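Local coordinates for uncharacterized protein MJ0690 (Methanocaldococcus jannaschii, PDB 3K32), which is of unknown function but is a predicted tRNA methyltransferase subunit that probably binds a nucleotide, as PP-loop ATP pyrophosphatases do, at residues F13-K27 and L48-H60. Residues are numbered along the deposited sequence; the frame is centred on the assembly and turned at random.
Sequences FSGGKDSSLSAVILK and LAEETAKILGFKH
Phe13 and Gly15 bring the start of a PP-loop, with the SGGKDS signature of ATP pyrophosphatases, against helix 48-56. The backbones run close, with Gly15 CA 4.0 Å from Ala49 CA; a side chain on Gly15 would run into Ala49 and Leu48. One water ties the two segments together, donating to Gly15 O (2.7 Å) and also hydrogen-bonded to Thr52 OG1. Phe13 has CG anti to its own nitrogen (chi1 -178°), which sends the ring into the gap between the helices. Its edge meets the helix: CE2 lies 3.4 Å from Ala49 O, near the ring plane, and CZ is 3.9 Å from Thr52 CG2. CZ also reaches Leu56 CD2 at 3.8 Å, while Gly15 N sits over one face. With an alanine here, a gap would probably open beside Thr52 and Leu56, and Gly15 N would lose the ring under it. Farther along, Phe58 CE2 packs on Ala23 CB at 3.5 Å. A glycerol held by Ser14 OG, Ser19 N and Asp18 OD2 occupies the loop, where relatives bind ATP phosphates. Strand 32-39 pairs through Ile36 with the Phe13 backbone and sets Leu35 against both phenylalanines; Phe153 and Phe154, from helix 143-153 and the strand after it, pack on Val24.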
loop_
_atom_site.group_PDB
_atom_site.type_symbol
_atom_site.label_atom_id
_atom_site.label_comp_id
_atom_site.label_asym_id
_atom_site.label_seq_id
_atom_site.Cartn_x
_atom_site.Cartn_y
_atom_site.Cartn_z
ATOM N N PHE B 13 -3.675 5.391 -15.109
ATOM C CA PHE B 13 -3.477 6.750 -14.645
ATOM C C PHE B 13 -4.653 7.626 -15.072
ATOM O O PHE B 13 -5.031 7.646 -16.250
ATOM C CB PHE B 13 -2.149 7.257 -15.201
ATOM C CG PHE B 13 -1.772 8.640 -14.757
ATOM C CD1 PHE B 13 -1.255 8.862 -13.488
ATOM C CD2 PHE B 13 -1.881 9.715 -15.633
ATOM C CE1 PHE B 13 -0.892 10.136 -13.090
ATOM C CE2 PHE B 13 -1.500 10.988 -15.241
ATOM C CZ PHE B 13 -1.014 11.200 -13.964
ATOM N N SER B 14 -5.235 8.333 -14.103
ATOM C CA SER B 14 -6.429 9.149 -14.348
ATOM C C SER B 14 -6.101 10.629 -14.309
ATOM O O SER B 14 -6.874 11.452 -14.795
ATOM C CB SER B 14 -7.482 8.883 -13.281
ATOM O OG SER B 14 -7.113 9.548 -12.076
ATOM N N GLY B 15 -4.970 10.969 -13.698
ATOM C CA GLY B 15 -4.571 12.353 -13.586
ATOM C C GLY B 15 -4.939 12.991 -12.256
ATOM O O GLY B 15 -4.516 14.108 -11.984
ATOM N N GLY B 16 -5.730 12.309 -11.427
ATOM C CA GLY B 16 -6.010 12.830 -10.086
ATOM C C GLY B 16 -4.769 12.828 -9.182
ATOM O O GLY B 16 -3.759 12.180 -9.486
ATOM N N LYS B 17 -4.829 13.546 -8.070
ATOM C CA LYS B 17 -3.658 13.673 -7.198
ATOM C C LYS B 17 -3.206 12.333 -6.610
ATOM O O LYS B 17 -2.016 12.082 -6.457
ATOM C CB LYS B 17 -3.882 14.714 -6.100
ATOM C CG LYS B 17 -5.063 14.450 -5.187
ATOM C CD LYS B 17 -5.383 15.681 -4.350
ATOM C CE LYS B 17 -6.382 15.368 -3.218
ATOM N NZ LYS B 17 -5.867 14.327 -2.252
ATOM N N ASP B 18 -4.154 11.461 -6.314
ATOM C CA ASP B 18 -3.795 10.133 -5.846
ATOM C C ASP B 18 -3.046 9.329 -6.903
ATOM O O ASP B 18 -1.908 8.911 -6.700
ATOM C CB ASP B 18 -5.042 9.387 -5.369
ATOM C CG ASP B 18 -5.609 9.983 -4.093
ATOM O OD1 ASP B 18 -4.813 10.299 -3.173
ATOM O OD2 ASP B 18 -6.843 10.155 -4.022
ATOM N N SER B 19 -3.706 9.101 -8.026
ATOM C CA SER B 19 -3.085 8.450 -9.164
ATOM C C SER B 19 -1.673 8.992 -9.392
ATOM O O SER B 19 -0.750 8.248 -9.684
ATOM C CB SER B 19 -3.948 8.669 -10.413
ATOM O OG SER B 19 -3.497 7.879 -11.499
ATOM N N SER B 20 -1.519 10.301 -9.262
ATOM C CA SER B 20 -0.231 10.949 -9.440
ATOM C C SER B 20 0.750 10.523 -8.347
ATOM O O SER B 20 1.905 10.278 -8.620
ATOM C CB SER B 20 -0.402 12.466 -9.432
ATOM O OG SER B 20 -1.265 12.877 -10.470
ATOM N N LEU B 21 0.271 10.426 -7.111
ATOM C CA LEU B 21 1.075 9.900 -6.021
ATOM C C LEU B 21 1.560 8.491 -6.330
ATOM O O LEU B 21 2.707 8.144 -6.005
ATOM C CB LEU B 21 0.306 9.906 -4.693
ATOM C CG LEU B 21 0.115 11.257 -4.004
ATOM C CD1 LEU B 21 -0.570 11.075 -2.655
ATOM C CD2 LEU B 21 1.447 11.982 -3.853
ATOM N N SER B 22 0.712 7.669 -6.954
ATOM C CA SER B 22 1.171 6.315 -7.265
ATOM C C SER B 22 2.354 6.374 -8.233
ATOM O O SER B 22 3.365 5.711 -8.021
ATOM C CB SER B 22 0.049 5.390 -7.772
ATOM O OG SER B 22 -0.394 5.743 -9.068
ATOM N N ALA B 23 2.217 7.180 -9.284
ATOM C CA ALA B 23 3.298 7.394 -10.246
ATOM C C ALA B 23 4.574 7.748 -9.496
ATOM O O ALA B 23 5.574 7.039 -9.576
ATOM C CB ALA B 23 2.941 8.519 -11.214
ATOM N N VAL B 24 4.496 8.854 -8.759
ATOM C CA VAL B 24 5.604 9.406 -8.003
ATOM C C VAL B 24 6.260 8.385 -7.089
ATOM O O VAL B 24 7.464 8.303 -6.988
ATOM C CB VAL B 24 5.119 10.596 -7.152
ATOM C CG1 VAL B 24 6.231 11.070 -6.223
ATOM C CG2 VAL B 24 4.644 11.718 -8.053
ATOM N N ILE B 25 5.458 7.593 -6.414
ATOM C CA ILE B 25 6.033 6.584 -5.559
ATOM C C ILE B 25 6.804 5.551 -6.370
ATOM O O ILE B 25 7.951 5.238 -6.047
ATOM C CB ILE B 25 4.964 5.944 -4.687
ATOM C CG1 ILE B 25 4.432 7.005 -3.723
ATOM C CG2 ILE B 25 5.528 4.731 -3.945
ATOM C CD1 ILE B 25 3.217 6.556 -2.936
ATOM N N LEU B 26 6.186 5.033 -7.432
ATOM C CA LEU B 26 6.864 4.050 -8.272
ATOM C C LEU B 26 8.224 4.611 -8.695
ATOM O O LEU B 26 9.253 3.915 -8.616
ATOM C CB LEU B 26 6.012 3.706 -9.493
ATOM C CG LEU B 26 5.095 2.457 -9.464
ATOM C CD1 LEU B 26 5.086 1.689 -8.126
ATOM C CD2 LEU B 26 3.674 2.788 -9.916
ATOM N N LYS B 27 8.227 5.884 -9.115
ATOM C CA LYS B 27 9.456 6.525 -9.546
ATOM C C LYS B 27 10.478 6.635 -8.411
ATOM O O LYS B 27 11.668 6.455 -8.633
ATOM C CB LYS B 27 9.197 7.892 -10.169
ATOM C CG LYS B 27 10.479 8.599 -10.537
ATOM C CD LYS B 27 10.254 9.743 -11.513
ATOM C CE LYS B 27 11.569 10.446 -11.866
ATOM N NZ LYS B 27 12.653 9.474 -12.236
ATOM N N LEU B 48 -7.184 15.299 -19.589
ATOM C CA LEU B 48 -6.661 15.717 -18.289
ATOM C C LEU B 48 -5.402 14.930 -17.881
ATOM O O LEU B 48 -4.368 15.501 -17.517
ATOM C CB LEU B 48 -7.756 15.576 -17.222
ATOM C CG LEU B 48 -7.594 16.238 -15.840
ATOM C CD1 LEU B 48 -7.284 15.208 -14.751
ATOM C CD2 LEU B 48 -6.556 17.357 -15.854
ATOM N N ALA B 49 -5.505 13.610 -17.942
ATOM C CA ALA B 49 -4.404 12.747 -17.570
ATOM C C ALA B 49 -3.147 13.094 -18.374
ATOM O O ALA B 49 -2.030 13.047 -17.850
ATOM C CB ALA B 49 -4.795 11.297 -17.766
ATOM N N GLU B 50 -3.342 13.448 -19.642
ATOM C CA GLU B 50 -2.239 13.817 -20.534
ATOM C C GLU B 50 -1.454 15.010 -20.021
ATOM O O GLU B 50 -0.237 14.929 -19.817
ATOM C CB GLU B 50 -2.744 14.125 -21.943
ATOM C CG GLU B 50 -2.642 12.957 -22.898
ATOM C CD GLU B 50 -2.776 13.372 -24.361
ATOM O OE1 GLU B 50 -3.883 13.810 -24.757
ATOM O OE2 GLU B 50 -1.773 13.245 -25.110
ATOM N N GLU B 51 -2.161 16.117 -19.830
ATOM C CA GLU B 51 -1.566 17.331 -19.303
ATOM C C GLU B 51 -0.816 17.042 -18.001
ATOM O O GLU B 51 0.296 17.527 -17.795
ATOM C CB GLU B 51 -2.649 18.387 -19.075
ATOM C CG GLU B 51 -3.474 18.699 -20.320
ATOM C CD GLU B 51 -4.665 19.616 -20.037
ATOM O OE1 GLU B 51 -4.953 19.888 -18.848
ATOM O OE2 GLU B 51 -5.314 20.068 -21.008
ATOM N N THR B 52 -1.421 16.235 -17.132
ATOM C CA THR B 52 -0.820 15.942 -15.842
ATOM C C THR B 52 0.483 15.160 -15.937
ATOM O O THR B 52 1.417 15.430 -15.181
ATOM C CB THR B 52 -1.774 15.211 -14.907
ATOM O OG1 THR B 52 -2.985 15.959 -14.792
ATOM C CG2 THR B 52 -1.132 15.074 -13.536
ATOM N N ALA B 53 0.544 14.205 -16.865
ATOM C CA ALA B 53 1.768 13.445 -17.102
ATOM C C ALA B 53 2.890 14.360 -17.572
ATOM O O ALA B 53 4.043 14.220 -17.151
ATOM C CB ALA B 53 1.530 12.318 -18.125
ATOM N N LYS B 54 2.550 15.290 -18.457
ATOM C CA LYS B 54 3.513 16.290 -18.892
ATOM C C LYS B 54 4.079 17.039 -17.689
ATOM O O LYS B 54 5.289 17.126 -17.535
ATOM C CB LYS B 54 2.881 17.266 -19.878
ATOM C CG LYS B 54 2.736 16.705 -21.284
ATOM C CD LYS B 54 4.080 16.536 -21.987
ATOM C CE LYS B 54 4.762 17.877 -22.197
ATOM N NZ LYS B 54 5.637 17.886 -23.413
ATOM N N ILE B 55 3.194 17.551 -16.833
ATOM C CA ILE B 55 3.587 18.258 -15.608
ATOM C C ILE B 55 4.450 17.409 -14.661
ATOM O O ILE B 55 5.430 17.895 -14.101
ATOM C CB ILE B 55 2.347 18.792 -14.851
ATOM C CG1 ILE B 55 1.645 19.877 -15.668
ATOM C CG2 ILE B 55 2.730 19.351 -13.482
ATOM C CD1 ILE B 55 0.320 20.337 -15.059
ATOM N N LEU B 56 4.080 16.144 -14.492
ATOM C CA LEU B 56 4.880 15.196 -13.720
ATOM C C LEU B 56 6.164 14.772 -14.446
ATOM O O LEU B 56 7.071 14.209 -13.841
ATOM C CB LEU B 56 4.057 13.945 -13.405
ATOM C CG LEU B 56 3.066 13.967 -12.241
ATOM C CD1 LEU B 56 2.418 15.311 -12.060
ATOM C CD2 LEU B 56 2.019 12.892 -12.473
ATOM N N GLY B 57 6.234 15.035 -15.744
ATOM C CA GLY B 57 7.353 14.562 -16.542
ATOM C C GLY B 57 7.387 13.058 -16.815
ATOM O O GLY B 57 8.455 12.465 -16.947
ATOM N N PHE B 58 6.222 12.426 -16.902
ATOM C CA PHE B 58 6.187 10.990 -17.175
ATOM C C PHE B 58 5.691 10.683 -18.575
ATOM O O PHE B 58 4.835 11.389 -19.108
ATOM C CB PHE B 58 5.323 10.258 -16.152
ATOM C CG PHE B 58 5.925 10.211 -14.786
ATOM C CD1 PHE B 58 7.279 9.933 -14.624
ATOM C CD2 PHE B 58 5.150 10.437 -13.661
ATOM C CE1 PHE B 58 7.844 9.888 -13.368
ATOM C CE2 PHE B 58 5.710 10.389 -12.404
ATOM C CZ PHE B 58 7.060 10.106 -12.256
ATOM N N LYS B 59 6.229 9.626 -19.164
ATOM C CA LYS B 59 5.755 9.167 -20.462
ATOM C C LYS B 59 4.271 8.771 -20.389
ATOM O O LYS B 59 3.840 8.106 -19.445
ATOM C CB LYS B 59 6.586 7.981 -20.925
ATOM C CG LYS B 59 8.072 8.210 -20.899
ATOM C CD LYS B 59 8.799 6.875 -21.012
ATOM C CE LYS B 59 10.287 6.993 -20.669
ATOM N NZ LYS B 59 10.512 7.205 -19.217
ATOM N N HIS B 60 3.485 9.167 -21.379
ATOM C CA HIS B 60 2.058 8.849 -21.329
ATOM C C HIS B 60 1.540 8.292 -22.643
ATOM O O HIS B 60 1.990 8.682 -23.717
ATOM C CB HIS B 60 1.228 10.064 -20.900
ATOM C CG HIS B 60 -0.239 9.791 -20.777
ATOM N ND1 HIS B 60 -0.809 9.287 -19.628
ATOM C CD2 HIS B 60 -1.262 9.987 -21.647
ATOM C CE1 HIS B 60 -2.117 9.168 -19.798
ATOM N NE2 HIS B 60 -2.413 9.583 -21.018
HETATM O O HOH W 1 -4.767 16.793 -12.499
#